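Local coordinates for protein 2,3-dehydroadipyl-CoA hydratase (Escherichia coli, PDB 4FZW) that catalyses the reversible hydration of 2,3-dehydroadipyl-CoA to 3-hydroxyadipyl-CoA, a step in the breakdown of phenylacetate, at residues R84-L87 and W88-Q92; K153-A156 and S157-L161; A208-A211 and L212-Q216; L224-E227 and R228-T232. One frame throughout, in Å; residues are numbered along the deposited sequence.

Contact 1 (R84-L87 and W88-Q92). With GOL (glycerol), chain G.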
loop_
_atom_site.group_PDB
_atom_site.type_symbol
_atom_site.label_atom_id
_atom_site.label_comp_id
_atom_site.label_asym_id
_atom_site.label_seq_id
_atom_site.Cartn_x
_atom_site.Cartn_y
_atom_site.Cartn_z
ATOM N N ARG B 84 -16.702 18.908 10.186
ATOM C CA ARG B 84 -16.156 18.032 11.233
ATOM C C ARG B 84 -14.984 17.128 10.830
ATOM O O ARG B 84 -14.014 17.004 11.571
ATOM C CB ARG B 84 -17.265 17.183 11.855
ATOM C CG ARG B 84 -17.945 17.814 13.059
ATOM C CD ARG B 84 -19.079 16.936 13.548
ATOM N NE ARG B 84 -18.770 16.312 14.827
ATOM C CZ ARG B 84 -18.935 16.917 15.996
ATOM N NH1 ARG B 84 -19.395 18.161 16.033
ATOM N NH2 ARG B 84 -18.638 16.286 17.123
ATOM N N PRO B 85 -15.078 16.480 9.659
ATOM C CA PRO B 85 -14.002 15.567 9.266
ATOM C C PRO B 85 -12.613 16.200 9.188
ATOM O O PRO B 85 -11.628 15.527 9.503
ATOM C CB PRO B 85 -14.474 15.061 7.911
ATOM C CG PRO B 85 -15.979 15.001 8.092
ATOM C CD PRO B 85 -16.305 16.243 8.873
ATOM N N GLN B 86 -12.531 17.472 8.812
ATOM C CA GLN B 86 -11.240 18.147 8.701
ATOM C C GLN B 86 -10.715 18.540 10.083
ATOM O O GLN B 86 -9.513 18.701 10.273
ATOM C CB GLN B 86 -11.368 19.397 7.821
ATOM C CG GLN B 86 -12.200 20.477 8.505
ATOM C CD GLN B 86 -12.345 21.752 7.704
ATOM O OE1 GLN B 86 -12.152 21.777 6.477
ATOM N NE2 GLN B 86 -12.698 22.834 8.402
ATOM N N LEU B 87 -11.616 18.708 11.047
ATOM C CA LEU B 87 -11.201 18.942 12.442
ATOM C C LEU B 87 -10.554 17.684 13.015
ATOM O O LEU B 87 -9.494 17.743 13.644
ATOM C CB LEU B 87 -12.381 19.363 13.305
ATOM C CG LEU B 87 -13.186 20.580 12.858
ATOM C CD1 LEU B 87 -14.221 20.936 13.924
ATOM C CD2 LEU B 87 -12.251 21.753 12.578
ATOM N N TRP B 88 -11.185 16.538 12.768
ATOM C CA TRP B 88 -10.590 15.245 13.121
ATOM C C TRP B 88 -9.186 15.064 12.516
ATOM O O TRP B 88 -8.277 14.608 13.208
ATOM C CB TRP B 88 -11.530 14.083 12.741
ATOM C CG TRP B 88 -12.738 13.985 13.662
ATOM C CD1 TRP B 88 -13.980 14.519 13.455
ATOM C CD2 TRP B 88 -12.795 13.333 14.945
ATOM N NE1 TRP B 88 -14.806 14.232 14.517
ATOM C CE2 TRP B 88 -14.104 13.505 15.444
ATOM C CE3 TRP B 88 -11.862 12.617 15.715
ATOM C CZ2 TRP B 88 -14.509 12.988 16.686
ATOM C CZ3 TRP B 88 -12.269 12.102 16.950
ATOM C CH2 TRP B 88 -13.581 12.292 17.417
ATOM N N ALA B 89 -8.993 15.439 11.248
ATOM C CA ALA B 89 -7.670 15.288 10.621
ATOM C C ALA B 89 -6.690 16.301 11.174
ATOM O O ALA B 89 -5.493 16.047 11.216
ATOM C CB ALA B 89 -7.732 15.391 9.090
ATOM N N ARG B 90 -7.188 17.453 11.602
ATOM C CA ARG B 90 -6.296 18.416 12.240
ATOM C C ARG B 90 -5.879 17.949 13.631
ATOM O O ARG B 90 -4.754 18.209 14.046
ATOM C CB ARG B 90 -6.900 19.824 12.276
ATOM C CG ARG B 90 -6.874 20.523 10.924
ATOM C CD ARG B 90 -7.926 21.602 10.837
ATOM N NE ARG B 90 -7.535 22.792 11.581
ATOM C CZ ARG B 90 -8.177 23.949 11.509
ATOM N NH1 ARG B 90 -9.234 24.067 10.712
ATOM N NH2 ARG B 90 -7.758 24.977 12.232
ATOM N N LEU B 91 -6.775 17.262 14.344
ATOM C CA LEU B 91 -6.434 16.655 15.655
ATOM C C LEU B 91 -5.307 15.644 15.510
ATOM O O LEU B 91 -4.329 15.680 16.255
ATOM C CB LEU B 91 -7.630 15.941 16.303
ATOM C CG LEU B 91 -8.885 16.696 16.729
ATOM C CD1 LEU B 91 -9.896 15.704 17.276
ATOM C CD2 LEU B 91 -8.553 17.764 17.754
ATOM N N GLN B 92 -5.471 14.747 14.538
ATOM C CA GLN B 92 -4.503 13.703 14.253
ATOM C C GLN B 92 -3.161 14.236 13.766
ATOM O O GLN B 92 -2.162 13.542 13.833
ATOM C CB GLN B 92 -5.063 12.740 13.207
ATOM C CG GLN B 92 -3.972 12.015 12.439
ATOM C CD GLN B 92 -4.513 10.953 11.536
ATOM O OE1 GLN B 92 -4.604 9.777 11.929
ATOM N NE2 GLN B 92 -4.874 11.347 10.302
HETATM C C1 GOL G . -19.874 10.202 15.435
HETATM O O1 GOL G . -19.133 9.113 14.922
HETATM C C2 GOL G . -19.458 11.522 14.823
HETATM O O2 GOL G . -20.170 11.937 13.701
HETATM C C3 GOL G . -18.749 12.575 15.651
HETATM O O3 GOL G . -17.988 13.471 14.882
#
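Successive i to i+4 bonds join Arg84-Leu87 to Trp88-Gln92 as one α-helix, from Trp88 N to Arg84 O (3.1 Å, nearly straight at 168°) through to Leu91 N to Leu87 O (2.8 Å). Arg84 and Trp88, one turn apart, send their polar edges to the same place: Arg84 NE donates in the guanidinium plane to O3 of a glycerol probably from the crystallisation liquor (2.9 Å), and Trp88 NE1 reaches that oxygen at 3.3 Å. The indole gets there because CG lies anti to the carbonyl carbon (chi1 -73°), which lays the CD1 edge beside Arg84 O. Leu91 CD1 rests on one indole face, 3.9 Å above it and toward the rim; the ring offers an apolar face to Leu91 while NE1 donates at its edge. A leucine in its place would probably leave glycerol O3 without one of its donors and Leu91 without its flat partner. Arg90 spends its charge on Glu42, its aliphatic carbons running past Gln86 O. Leu91 and Trp88 meet Leu116. The arrangement is that of an amphipathic helix of the crotonase fold, packed against helices 31-46 and 109-116 beside the site where the glycerol is also bound by Gly140 N and Glu132 OE2.

Contact 2 (K153-A156 and S157-L161)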
loop_
_atom_site.group_PDB
_atom_site.type_symbol
_atom_site.label_atom_id
_atom_site.label_comp_id
_atom_site.label_asym_id
_atom_site.label_seq_id
_atom_site.Cartn_x
_atom_site.Cartn_y
_atom_site.Cartn_z
ATOM N N LYS B 153 -9.483 -8.339 14.326
ATOM C CA LYS B 153 -10.746 -8.288 13.591
ATOM C C LYS B 153 -11.974 -8.742 14.383
ATOM O O LYS B 153 -13.081 -8.236 14.188
ATOM C CB LYS B 153 -10.652 -9.072 12.268
ATOM C CG LYS B 153 -11.501 -8.430 11.186
ATOM C CD LYS B 153 -12.244 -9.455 10.372
ATOM C CE LYS B 153 -11.334 -10.606 10.038
ATOM N NZ LYS B 153 -11.967 -11.602 9.147
ATOM N N SER B 154 -11.781 -9.694 15.278
ATOM C CA SER B 154 -12.922 -10.268 15.953
ATOM C C SER B 154 -13.534 -9.282 16.923
ATOM O O SER B 154 -14.717 -8.965 16.822
ATOM C CB SER B 154 -12.581 -11.601 16.616
ATOM O OG SER B 154 -13.754 -12.401 16.668
ATOM N N LEU B 155 -12.721 -8.761 17.834
ATOM C CA LEU B 155 -13.222 -7.810 18.824
ATOM C C LEU B 155 -13.741 -6.513 18.194
ATOM O O LEU B 155 -14.830 -6.080 18.511
ATOM C CB LEU B 155 -12.162 -7.508 19.883
ATOM C CG LEU B 155 -12.724 -6.655 21.029
ATOM C CD1 LEU B 155 -13.963 -7.322 21.656
ATOM C CD2 LEU B 155 -11.653 -6.366 22.100
ATOM N N ALA B 156 -12.941 -5.905 17.325
ATOM C CA ALA B 156 -13.354 -4.749 16.515
ATOM C C ALA B 156 -14.668 -4.932 15.771
ATOM O O ALA B 156 -15.531 -4.063 15.832
ATOM C CB ALA B 156 -12.239 -4.342 15.520
ATOM N N SER B 157 -14.832 -6.038 15.054
ATOM C CA SER B 157 -16.064 -6.196 14.274
ATOM C C SER B 157 -17.269 -6.350 15.207
ATOM O O SER B 157 -18.350 -5.812 14.971
ATOM C CB SER B 157 -15.964 -7.374 13.315
ATOM O OG SER B 157 -14.865 -7.221 12.435
ATOM N N LYS B 158 -17.049 -7.088 16.287
ATOM C CA LYS B 158 -18.054 -7.288 17.309
ATOM C C LYS B 158 -18.570 -5.941 17.794
ATOM O O LYS B 158 -19.747 -5.621 17.622
ATOM C CB LYS B 158 -17.476 -8.127 18.452
ATOM C CG LYS B 158 -18.490 -8.568 19.503
ATOM C CD LYS B 158 -17.778 -9.294 20.653
ATOM C CE LYS B 158 -18.599 -9.318 21.910
ATOM N NZ LYS B 158 -17.818 -9.971 23.003
ATOM N N MET B 159 -17.683 -5.145 18.379
ATOM C CA MET B 159 -18.080 -3.879 18.972
ATOM C C MET B 159 -18.731 -2.981 17.944
ATOM O O MET B 159 -19.715 -2.308 18.251
ATOM C CB MET B 159 -16.877 -3.167 19.588
ATOM C CG MET B 159 -16.137 -3.988 20.617
ATOM S SD MET B 159 -14.621 -3.218 21.161
ATOM C CE MET B 159 -15.204 -1.734 21.963
ATOM N N VAL B 160 -18.176 -2.960 16.728
ATOM C CA VAL B 160 -18.664 -2.056 15.681
ATOM C C VAL B 160 -20.010 -2.516 15.125
ATOM O O VAL B 160 -20.928 -1.714 14.985
ATOM C CB VAL B 160 -17.624 -1.870 14.546
ATOM C CG1 VAL B 160 -18.276 -1.266 13.221
ATOM C CG2 VAL B 160 -16.421 -1.023 15.051
ATOM N N LEU B 161 -20.129 -3.812 14.843
ATOM C CA LEU B 161 -21.371 -4.365 14.311
ATOM C C LEU B 161 -22.500 -4.485 15.355
ATOM O O LEU B 161 -23.670 -4.280 15.024
ATOM C CB LEU B 161 -21.119 -5.704 13.595
ATOM C CG LEU B 161 -20.155 -5.634 12.404
ATOM C CD1 LEU B 161 -19.731 -7.011 11.915
ATOM C CD2 LEU B 161 -20.774 -4.823 11.299
#
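Lys153 O is gripped twice by Ser157: the hydroxyl OG donates to it at 2.7 Å and the backbone N at 2.9 Å. The two donors differ in approach, OG tilted 19° from the carbonyl plane and N standing well above it. Ser157 can do this because OG lies anti to its own carbonyl carbon, beside the backbone N (chi1 -58°), and therefore points back up the helix. A small hydroxyl suits the place, since it hides its polarity in a carbonyl one turn earlier, and its surroundings include Leu212 of a neighbouring subunit. Backbone bonds continue from Lys158 N to Ser154 O, Met159 N to Leu155 O and Val160 N to Ala156 O, each 3.0 Å long.

The backbone bonds are the ordinary i to i+4 pattern of helix 146-162 in the crotonase fold, to which Ser157 OG adds a side-chain bond; this is an interface helix. In the same neighbouring subunit Lys158 NZ makes a salt bridge to Asp179, Lys153 NZ donates to the carbonyls of Cys117 and Leu115, and Ser154 OG is bonded to Val120 N and Ser178 OG. The long, flexible lysines suit this edge because their carbon chains can cross the subunit boundary and bring an ammonium group to a carboxylate or to carbonyl oxygens.

Leu155 and Met159 cross obliquely: Leu155 CG touches Met159 SD at 3.9 Å, and Leu155 CD1 comes within 4.1 Å of Met159 CG. Both side chains also lean on Ile166. Ala156, whose methyl needs little room, meets Ile148 and Val151, while Val160 packs against Leu130.

Contact 3 (A208-A211 and L212-Q216)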
loop_
_atom_site.group_PDB
_atom_site.type_symbol
_atom_site.label_atom_id
_atom_site.label_comp_id
_atom_site.label_asym_id
_atom_site.label_seq_id
_atom_site.Cartn_x
_atom_site.Cartn_y
_atom_site.Cartn_z
ATOM N N ALA B 208 10.167 10.398 16.780
ATOM C CA ALA B 208 9.739 9.042 17.084
ATOM C C ALA B 208 8.250 8.889 16.832
ATOM O O ALA B 208 7.804 7.857 16.315
ATOM C CB ALA B 208 10.059 8.704 18.525
ATOM N N LYS B 209 7.481 9.913 17.204
ATOM C CA LYS B 209 6.041 9.877 16.987
ATOM C C LYS B 209 5.722 9.753 15.501
ATOM O O LYS B 209 4.885 8.943 15.091
ATOM C CB LYS B 209 5.346 11.111 17.567
ATOM C CG LYS B 209 3.834 10.928 17.660
ATOM C CD LYS B 209 3.087 12.232 17.941
ATOM C CE LYS B 209 1.622 12.044 17.585
ATOM N NZ LYS B 209 0.705 13.013 18.237
ATOM N N GLN B 210 6.407 10.561 14.698
ATOM C CA GLN B 210 6.183 10.600 13.254
ATOM C C GLN B 210 6.419 9.224 12.638
ATOM O O GLN B 210 5.603 8.747 11.855
ATOM C CB GLN B 210 7.070 11.662 12.615
ATOM C CG GLN B 210 6.839 11.811 11.101
ATOM C CD GLN B 210 5.403 12.193 10.744
ATOM O OE1 GLN B 210 4.557 12.402 11.622
ATOM N NE2 GLN B 210 5.125 12.283 9.445
ATOM N N ALA B 211 7.521 8.583 13.029
ATOM C CA ALA B 211 7.772 7.185 12.683
ATOM C C ALA B 211 6.625 6.264 13.074
ATOM O O ALA B 211 6.296 5.360 12.323
ATOM C CB ALA B 211 9.075 6.688 13.308
ATOM N N LEU B 212 6.024 6.480 14.247
ATOM C CA LEU B 212 4.901 5.645 14.669
ATOM C C LEU B 212 3.643 5.878 13.824
ATOM O O LEU B 212 2.957 4.913 13.461
ATOM C CB LEU B 212 4.590 5.818 16.163
ATOM C CG LEU B 212 5.637 5.334 17.173
ATOM C CD1 LEU B 212 5.553 6.111 18.508
ATOM C CD2 LEU B 212 5.545 3.822 17.393
ATOM N N ARG B 213 3.332 7.142 13.526
ATOM C CA ARG B 213 2.191 7.464 12.653
ATOM C C ARG B 213 2.345 6.855 11.252
ATOM O O ARG B 213 1.379 6.386 10.658
ATOM C CB ARG B 213 2.016 8.975 12.516
ATOM C CG ARG B 213 1.843 9.724 13.833
ATOM C CD ARG B 213 1.940 11.225 13.607
ATOM N NE ARG B 213 0.918 11.715 12.688
ATOM C CZ ARG B 213 0.804 12.980 12.306
ATOM N NH1 ARG B 213 -0.165 13.338 11.467
ATOM N NH2 ARG B 213 1.665 13.885 12.757
ATOM N N GLN B 214 3.564 6.859 10.728
ATOM C CA GLN B 214 3.785 6.372 9.375
ATOM C C GLN B 214 3.719 4.854 9.289
ATOM O O GLN B 214 3.453 4.310 8.216
ATOM C CB GLN B 214 5.112 6.886 8.802
ATOM C CG GLN B 214 5.184 8.417 8.630
ATOM C CD GLN B 214 4.116 8.949 7.707
ATOM O OE1 GLN B 214 3.187 9.620 8.148
ATOM N NE2 GLN B 214 4.254 8.670 6.404
ATOM N N SER B 215 3.955 4.170 10.407
ATOM C CA SER B 215 3.856 2.715 10.425
ATOM C C SER B 215 2.446 2.261 10.003
ATOM O O SER B 215 2.260 1.150 9.487
ATOM C CB SER B 215 4.245 2.149 11.800
ATOM O OG SER B 215 3.382 2.625 12.812
ATOM N N GLN B 216 1.458 3.136 10.194
ATOM C CA GLN B 216 0.071 2.822 9.852
ATOM C C GLN B 216 -0.250 3.288 8.451
ATOM O O GLN B 216 -1.410 3.243 8.042
ATOM C CB GLN B 216 -0.910 3.517 10.807
ATOM C CG GLN B 216 -0.577 3.436 12.299
ATOM C CD GLN B 216 -0.785 2.054 12.876
ATOM O OE1 GLN B 216 -1.906 1.667 13.210
ATOM N NE2 GLN B 216 0.300 1.300 13.007
#
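Gln210 and Arg213 meet near the end of helix 202-214, in the helical C-terminal part of this crotonase-fold chain. Gln210 OE1 stands 3.4 Å from Arg213 NH2 and 3.5 Å from Arg213 CD, with the amide and guanidinium planes almost perpendicular (88°). The glutamine gets there by bending at chi2 (59°) after an extended first torsion, which turns its amide forward along the helix toward the next turn. Lys209 passes Arg213 at a slant, its CE 4.1 Å from Arg213 CD; the lysine's charge is taken up by Asp118 and the carbonyls of Lys96 and Phe94. An alanine in place of Arg213 would take away the guanidinium and is likely to leave Gln210 OE1 and Gln92 O without that cationic neighbour and Lys209 CE without its carbon partner. Long side chains suit this face because aliphatic stems pack while the polar ends reach partners farther off. Behind them stand the backbone bonds that fix the spacing, such as Arg213 N to Lys209 O at 2.8 Å. The opposite demand falls on Ala211, whose methyl lets Thr144 of a neighbouring subunit come close. Ala211 O accepts both Ser215 N, at 3.3 Å, and NE2 of that subunit's Gln145.

Contact 4 (L224-E227 and R228-T232)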
loop_
_atom_site.group_PDB
_atom_site.type_symbol
_atom_site.label_atom_id
_atom_site.label_comp_id
_atom_site.label_asym_id
_atom_site.label_seq_id
_atom_site.Cartn_x
_atom_site.Cartn_y
_atom_site.Cartn_z
ATOM N N LEU B 224 10.690 1.027 7.555
ATOM C CA LEU B 224 12.063 0.995 8.029
ATOM C C LEU B 224 12.885 2.091 7.360
ATOM O O LEU B 224 13.599 2.839 8.024
ATOM C CB LEU B 224 12.688 -0.374 7.772
ATOM C CG LEU B 224 12.005 -1.564 8.455
ATOM C CD1 LEU B 224 12.649 -2.867 8.003
ATOM C CD2 LEU B 224 12.071 -1.417 9.958
ATOM N N ALA B 225 12.775 2.184 6.042
ATOM C CA ALA B 225 13.473 3.211 5.307
ATOM C C ALA B 225 13.144 4.562 5.919
ATOM O O ALA B 225 14.019 5.397 6.142
ATOM C CB ALA B 225 13.049 3.173 3.860
ATOM N N GLN B 226 11.862 4.773 6.192
ATOM C CA GLN B 226 11.375 6.025 6.781
ATOM C C GLN B 226 11.924 6.260 8.221
ATOM O O GLN B 226 12.340 7.378 8.587
ATOM C CB GLN B 226 9.834 6.024 6.726
ATOM C CG GLN B 226 9.131 7.267 7.230
ATOM C CD GLN B 226 8.105 7.811 6.229
ATOM O OE1 GLN B 226 8.463 8.376 5.202
ATOM N NE2 GLN B 226 6.831 7.644 6.533
ATOM N N GLU B 227 11.937 5.200 9.028
ATOM C CA GLU B 227 12.497 5.273 10.384
ATOM C C GLU B 227 13.950 5.756 10.312
ATOM O O GLU B 227 14.397 6.540 11.164
ATOM C CB GLU B 227 12.424 3.914 11.079
ATOM C CG GLU B 227 13.051 3.893 12.467
ATOM C CD GLU B 227 13.084 2.505 13.106
ATOM O OE1 GLU B 227 14.135 1.837 13.002
ATOM O OE2 GLU B 227 12.076 2.086 13.728
ATOM N N ARG B 228 14.679 5.303 9.292
ATOM C CA ARG B 228 16.098 5.627 9.181
ATOM C C ARG B 228 16.365 7.087 8.833
ATOM O O ARG B 228 17.312 7.676 9.329
ATOM C CB ARG B 228 16.803 4.693 8.195
ATOM C CG ARG B 228 17.004 3.296 8.770
ATOM C CD ARG B 228 17.771 3.382 10.057
ATOM N NE ARG B 228 19.049 4.053 9.861
ATOM C CZ ARG B 228 19.986 4.196 10.799
ATOM N NH1 ARG B 228 19.790 3.714 12.018
ATOM N NH2 ARG B 228 21.129 4.819 10.521
ATOM N N GLN B 229 15.536 7.681 7.982
ATOM C CA GLN B 229 15.724 9.095 7.636
ATOM C C GLN B 229 15.346 10.013 8.791
ATOM O O GLN B 229 15.967 11.058 8.982
ATOM C CB GLN B 229 15.016 9.479 6.332
ATOM C CG GLN B 229 13.610 9.021 6.215
ATOM C CD GLN B 229 13.206 8.756 4.775
ATOM O OE1 GLN B 229 13.905 8.078 4.033
ATOM N NE2 GLN B 229 12.073 9.290 4.380
ATOM N N LEU B 230 14.354 9.597 9.583
ATOM C CA LEU B 230 14.017 10.290 10.830
ATOM C C LEU B 230 15.132 10.132 11.853
ATOM O O LEU B 230 15.557 11.103 12.479
ATOM C CB LEU B 230 12.712 9.748 11.411
ATOM C CG LEU B 230 11.463 10.223 10.675
ATOM C CD1 LEU B 230 10.287 9.247 10.905
ATOM C CD2 LEU B 230 11.123 11.678 11.045
ATOM N N PHE B 231 15.592 8.903 12.031
ATOM C CA PHE B 231 16.688 8.631 12.944
ATOM C C PHE B 231 17.885 9.522 12.591
ATOM O O PHE B 231 18.410 10.252 13.430
ATOM C CB PHE B 231 17.059 7.154 12.854
ATOM C CG PHE B 231 18.229 6.774 13.688
ATOM C CD1 PHE B 231 18.049 6.340 15.009
ATOM C CD2 PHE B 231 19.521 6.839 13.166
ATOM C CE1 PHE B 231 19.142 5.992 15.807
ATOM C CE2 PHE B 231 20.620 6.484 13.958
ATOM C CZ PHE B 231 20.421 6.053 15.294
ATOM N N THR B 232 18.304 9.471 11.337
ATOM C CA THR B 232 19.432 10.273 10.879
ATOM C C THR B 232 19.209 11.753 11.194
ATOM O O THR B 232 20.124 12.468 11.594
ATOM C CB THR B 232 19.672 10.071 9.366
ATOM O OG1 THR B 232 19.865 8.671 9.103
ATOM C CG2 THR B 232 20.909 10.847 8.914
#
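Leu224 O receives Arg228 N at 3.0 Å, the first of the i to i+4 bonds that bind the two segments into one helix, and the first carbons of the arginine side chain lie against the same carbonyl. The leucine side chain itself turns to Gly142 of a neighbouring subunit. Ala225 O is held less firmly: Gln229 N, at 3.3 Å, and Arg228 N both reach it only by weak bonds. A methyl suits this position, because Gln214 of a different subunit packs against it.

Gln226 O takes Leu230 N at 3.2 Å and also has Gln229 CG beside it. Gln229 puts CG between its backbone N and carbonyl carbon (chi1 48°), a crowded position that lays its chain back over the Ala225-Gln226 turn. Leu230 CD1 approaches Gln226 CG at 4.3 Å, carbon against carbon.

Glu227 O accepts Phe231 N at 2.8 Å. Its side chain is extended (chi1 177°) and carries the carboxylate to the subunit that also supplies Gly142 to Leu224, where OE1 takes Gly142 N and OE2 takes Thr144 N; these two N-H donors probably favour the ionised form.

Beyond it Arg228 and Phe231 lie face to face: Arg228 NH1 sits 3.3 Å above the plane of the Phe231 ring, offset toward its rim, while donating to Gly140 O of that same neighbour. Thr232 OG1 folds back to Arg228 O (2.7 Å). Such use of a C-terminal helix, here 220-235, to brace a loop of an adjoining subunit is characteristic of crotonase-family oligomers.

All four contacts are i to i+4 contacts within a helix, contact 3 where its helix ends; side chains set them apart. Contacts 2 and 3 are buried, 1 and 4 partly buried. Burial does not follow distance from the chain's centre, because other subunits cover the outer helices: contacts 2 and 4, centred about 21 and 24 Å from the centre of the chain, spend charged ends on other subunits, whereas contact 1, nearest that centre, binds a glycerol, probably from the crystallisation liquor. Contact 3 touches contact 1 where Gln92 O meets Arg213 NH1 (3.1 Å) and contact 4 where Leu230 CD1 packs on Ala211 N (3.6 Å), between helices that follow each other in the chain. Contact 2 stands apart.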